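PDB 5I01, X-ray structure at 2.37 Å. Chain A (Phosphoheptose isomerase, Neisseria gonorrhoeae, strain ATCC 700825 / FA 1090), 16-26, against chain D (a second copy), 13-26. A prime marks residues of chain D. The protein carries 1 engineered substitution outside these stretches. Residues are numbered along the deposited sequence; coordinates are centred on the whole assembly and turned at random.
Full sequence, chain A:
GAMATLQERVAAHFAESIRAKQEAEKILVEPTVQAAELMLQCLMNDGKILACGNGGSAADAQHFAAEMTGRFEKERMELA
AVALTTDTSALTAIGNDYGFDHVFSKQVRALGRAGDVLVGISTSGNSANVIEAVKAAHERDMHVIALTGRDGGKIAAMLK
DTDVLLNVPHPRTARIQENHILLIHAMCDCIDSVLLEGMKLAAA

Chain A 16-26: ESIRAKQEAEK
Chain D, residues 13-26: HFAESIRAKQEAEK

Residues 16-26 of chain A and 13-24 of chain D are helical, with mainly i to i+4 backbone hydrogen bonds, and pack nearly antiparallel (167°), their axes 9.8 Å apart at closest approach. Ile18 lies opposite Ile18′ (CA-CA 5.9 Å) and Glu25 opposite Phe14′ (6.0 Å). No hydrogen bond crosses the 606 Å² contact; packing dominates.

Along chain D, Phe14′ (chi1 -81°, chi2 79°) points toward chain A. Its CD2 lies 3.6 Å from Glu25 CA and its CE2 3.9 Å from Ala24 CB; the flat ring lies close to the backbone at Ala24 and Glu25, where the alanine presents just a methyl group. Ser17′ (t) places OG 3.4 Å from Lys21 CE. Ile18′ (m, t) is the central knob, seated among Ile18, Lys21, Gln22 and Glu25: CG2 meets Ile18 CG2 at 4.2 Å, CG1 meets Lys21 CB at 3.9 Å, and CD1 reaches Gln22 CG at 3.6 Å. Branched and apolar, it suits this site, where it is itself buried, while Ile18, in the same rotamer, sets CG1 3.8 Å from Lys21′ CB.

Lys21′ (chi1 -74°, chi2 -148°, chi3 169°, chi4 69°) packs its aliphatic chain inward, CE 3.3 Å from Ser17 OG; its NZ lies 3.2 Å from Lys21 NZ, a close approach of like charges. Beyond it, Gln22′ CG and Glu25′ OE1 both approach Ile18 CD1, at 4.0 and 3.6 Å.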

# COMPACT_ATOMS: atom_id res chain seq x y z
N GLU A 16 -4.50 32.09 -3.37
CA GLU A 16 -5.00 31.33 -4.51
C GLU A 16 -5.95 30.21 -4.07
O GLU A 16 -7.00 30.02 -4.70
CB GLU A 16 -3.85 30.77 -5.36
CG GLU A 16 -4.30 30.34 -6.76
CD GLU A 16 -3.23 29.60 -7.55
OE1 GLU A 16 -2.46 28.83 -6.95
OE2 GLU A 16 -3.19 29.76 -8.80
N SER A 17 -5.61 29.50 -2.99
CA SER A 17 -6.45 28.41 -2.47
C SER A 17 -7.78 28.91 -1.91
O SER A 17 -8.81 28.29 -2.11
CB SER A 17 -5.71 27.61 -1.38
OG SER A 17 -6.43 26.42 -1.05
N ILE A 18 -7.75 30.04 -1.22
CA ILE A 18 -8.98 30.72 -0.80
C ILE A 18 -9.83 31.11 -2.02
O ILE A 18 -11.01 30.73 -2.08
CB ILE A 18 -8.68 31.94 0.11
CG1 ILE A 18 -8.18 31.46 1.48
CG2 ILE A 18 -9.92 32.82 0.30
CD1 ILE A 18 -7.32 32.47 2.22
N ARG A 19 -9.25 31.83 -2.99
CA ARG A 19 -9.98 32.22 -4.22
C ARG A 19 -10.64 31.03 -4.90
O ARG A 19 -11.80 31.11 -5.30
CB ARG A 19 -9.06 32.89 -5.25
CG ARG A 19 -8.61 34.30 -4.89
CD ARG A 19 -8.23 35.10 -6.13
NE ARG A 19 -7.23 34.44 -6.98
CZ ARG A 19 -5.92 34.36 -6.73
NH1 ARG A 19 -5.38 34.88 -5.63
NH2 ARG A 19 -5.14 33.75 -7.61
N ALA A 20 -9.89 29.93 -5.03
CA ALA A 20 -10.38 28.70 -5.67
C ALA A 20 -11.59 28.11 -4.99
O ALA A 20 -12.50 27.62 -5.66
CB ALA A 20 -9.27 27.67 -5.76
N LYS A 21 -11.61 28.16 -3.66
CA LYS A 21 -12.72 27.62 -2.89
C LYS A 21 -13.94 28.52 -2.88
O LYS A 21 -15.06 28.03 -2.84
CB LYS A 21 -12.28 27.27 -1.46
CG LYS A 21 -11.52 25.96 -1.38
CD LYS A 21 -11.32 25.51 0.06
CE LYS A 21 -10.74 24.10 0.12
NZ LYS A 21 -9.47 23.96 -0.64
N GLN A 22 -13.73 29.83 -2.92
CA GLN A 22 -14.84 30.78 -3.05
C GLN A 22 -15.63 30.62 -4.37
O GLN A 22 -16.85 30.79 -4.39
CB GLN A 22 -14.34 32.22 -2.88
CG GLN A 22 -13.93 32.53 -1.45
CD GLN A 22 -13.31 33.90 -1.26
OE1 GLN A 22 -12.48 34.35 -2.06
NE2 GLN A 22 -13.68 34.58 -0.18
N GLU A 23 -14.94 30.26 -5.45
CA GLU A 23 -15.58 30.03 -6.75
C GLU A 23 -16.31 28.70 -6.81
O GLU A 23 -17.44 28.62 -7.27
CB GLU A 23 -14.56 30.10 -7.89
CG GLU A 23 -13.89 31.47 -8.05
CD GLU A 23 -14.85 32.60 -8.37
OE1 GLU A 23 -15.82 32.38 -9.14
OE2 GLU A 23 -14.63 33.72 -7.86
N ALA A 24 -15.66 27.64 -6.35
CA ALA A 24 -16.29 26.31 -6.28
C ALA A 24 -17.54 26.31 -5.38
O ALA A 24 -18.47 25.57 -5.63
CB ALA A 24 -15.30 25.26 -5.80
N GLU A 25 -17.52 27.15 -4.34
CA GLU A 25 -18.67 27.39 -3.45
C GLU A 25 -19.92 27.84 -4.21
O GLU A 25 -21.04 27.49 -3.83
CB GLU A 25 -18.28 28.45 -2.41
CG GLU A 25 -19.25 28.76 -1.28
CD GLU A 25 -18.80 29.94 -0.42
OE1 GLU A 25 -18.32 30.96 -0.99
OE2 GLU A 25 -18.92 29.88 0.82
N LYS A 26 -19.75 28.61 -5.28
CA LYS A 26 -20.88 29.08 -6.09
C LYS A 26 -21.54 27.98 -6.93
O LYS A 26 -22.75 28.02 -7.13
CB LYS A 26 -20.45 30.25 -7.00
CG LYS A 26 -20.04 31.49 -6.22
CD LYS A 26 -19.57 32.64 -7.10
CE LYS A 26 -19.07 33.79 -6.23
NZ LYS A 26 -18.80 35.05 -6.98
N HIS D 13 -19.76 23.64 5.04
CA HIS D 13 -18.43 23.04 4.81
C HIS D 13 -17.50 23.92 3.96
O HIS D 13 -16.32 24.06 4.29
CB HIS D 13 -18.55 21.65 4.17
CG HIS D 13 -18.70 20.55 5.16
ND1 HIS D 13 -17.62 19.90 5.72
CD2 HIS D 13 -19.80 19.99 5.73
CE1 HIS D 13 -18.05 19.00 6.58
NE2 HIS D 13 -19.37 19.03 6.60
N PHE D 14 -18.02 24.50 2.88
CA PHE D 14 -17.24 25.46 2.05
C PHE D 14 -16.91 26.72 2.83
O PHE D 14 -15.77 27.18 2.82
CB PHE D 14 -17.98 25.83 0.77
CG PHE D 14 -17.84 24.82 -0.32
CD1 PHE D 14 -18.61 23.66 -0.32
CD2 PHE D 14 -16.94 25.01 -1.36
CE1 PHE D 14 -18.49 22.72 -1.32
CE2 PHE D 14 -16.81 24.08 -2.37
CZ PHE D 14 -17.58 22.92 -2.35
N ALA D 15 -17.91 27.27 3.52
CA ALA D 15 -17.72 28.48 4.33
C ALA D 15 -16.70 28.26 5.47
O ALA D 15 -15.80 29.10 5.66
CB ALA D 15 -19.05 28.98 4.88
N GLU D 16 -16.83 27.15 6.20
CA GLU D 16 -15.88 26.85 7.30
C GLU D 16 -14.45 26.61 6.79
O GLU D 16 -13.49 27.00 7.45
CB GLU D 16 -16.35 25.66 8.14
CG GLU D 16 -15.65 25.56 9.49
CD GLU D 16 -15.91 24.24 10.21
OE1 GLU D 16 -16.26 24.27 11.42
OE2 GLU D 16 -15.76 23.17 9.57
N SER D 17 -14.31 25.96 5.63
CA SER D 17 -13.00 25.73 5.02
C SER D 17 -12.33 27.05 4.59
O SER D 17 -11.13 27.23 4.80
CB SER D 17 -13.10 24.76 3.84
OG SER D 17 -11.82 24.42 3.34
N ILE D 18 -13.09 27.97 4.01
CA ILE D 18 -12.57 29.32 3.68
C ILE D 18 -12.18 30.12 4.95
O ILE D 18 -11.13 30.77 4.97
CB ILE D 18 -13.54 30.13 2.79
CG1 ILE D 18 -13.58 29.52 1.39
CG2 ILE D 18 -13.13 31.60 2.67
CD1 ILE D 18 -14.88 29.78 0.66
N ARG D 19 -13.02 30.07 5.98
CA ARG D 19 -12.70 30.69 7.26
C ARG D 19 -11.42 30.12 7.92
O ARG D 19 -10.59 30.88 8.44
CB ARG D 19 -13.86 30.57 8.24
CG ARG D 19 -14.66 31.84 8.42
CD ARG D 19 -16.09 31.58 8.86
NE ARG D 19 -16.22 30.53 9.87
CZ ARG D 19 -17.11 29.52 9.85
NH1 ARG D 19 -18.00 29.36 8.86
NH2 ARG D 19 -17.11 28.63 10.86
N ALA D 20 -11.26 28.80 7.88
CA ALA D 20 -10.07 28.15 8.46
C ALA D 20 -8.78 28.53 7.75
O ALA D 20 -7.76 28.74 8.38
CB ALA D 20 -10.23 26.63 8.48
N LYS D 21 -8.83 28.63 6.42
CA LYS D 21 -7.65 29.04 5.64
C LYS D 21 -7.29 30.51 5.85
O LYS D 21 -6.12 30.85 5.94
CB LYS D 21 -7.84 28.74 4.16
CG LYS D 21 -7.73 27.26 3.82
CD LYS D 21 -7.14 27.05 2.42
CE LYS D 21 -6.78 25.59 2.17
NZ LYS D 21 -7.98 24.72 2.08
N GLN D 22 -8.30 31.38 5.94
CA GLN D 22 -8.10 32.82 6.30
C GLN D 22 -7.44 33.01 7.68
O GLN D 22 -6.56 33.87 7.86
CB GLN D 22 -9.44 33.56 6.27
CG GLN D 22 -9.95 33.81 4.86
CD GLN D 22 -11.41 34.22 4.80
OE1 GLN D 22 -12.21 33.86 5.67
NE2 GLN D 22 -11.77 34.96 3.76
N GLU D 23 -7.88 32.20 8.64
CA GLU D 23 -7.27 32.14 9.96
C GLU D 23 -5.82 31.62 9.86
O GLU D 23 -4.92 32.19 10.45
CB GLU D 23 -8.13 31.24 10.86
CG GLU D 23 -7.89 31.35 12.36
CD GLU D 23 -8.78 30.39 13.16
OE1 GLU D 23 -9.79 29.87 12.63
OE2 GLU D 23 -8.46 30.15 14.35
N ALA D 24 -5.60 30.57 9.07
CA ALA D 24 -4.28 29.93 8.94
C ALA D 24 -3.26 30.77 8.15
O ALA D 24 -2.08 30.79 8.49
CB ALA D 24 -4.43 28.56 8.31
N GLU D 25 -3.74 31.43 7.10
CA GLU D 25 -2.97 32.36 6.23
C GLU D 25 -2.13 33.42 6.97
O GLU D 25 -1.10 33.88 6.46
CB GLU D 25 -3.97 33.07 5.29
CG GLU D 25 -3.43 34.15 4.36
CD GLU D 25 -4.52 34.74 3.47
OE1 GLU D 25 -5.61 35.10 3.99
OE2 GLU D 25 -4.30 34.87 2.24
N LYS D 26 -2.59 33.82 8.16
CA LYS D 26 -2.04 34.95 8.90
C LYS D 26 -1.01 34.58 9.96
O LYS D 26 -0.44 35.48 10.57
CB LYS D 26 -3.19 35.76 9.52
CG LYS D 26 -3.65 36.95 8.68
CD LYS D 26 -5.15 37.03 8.41
CE LYS D 26 -5.46 36.86 6.93
NZ LYS D 26 -6.78 37.41 6.54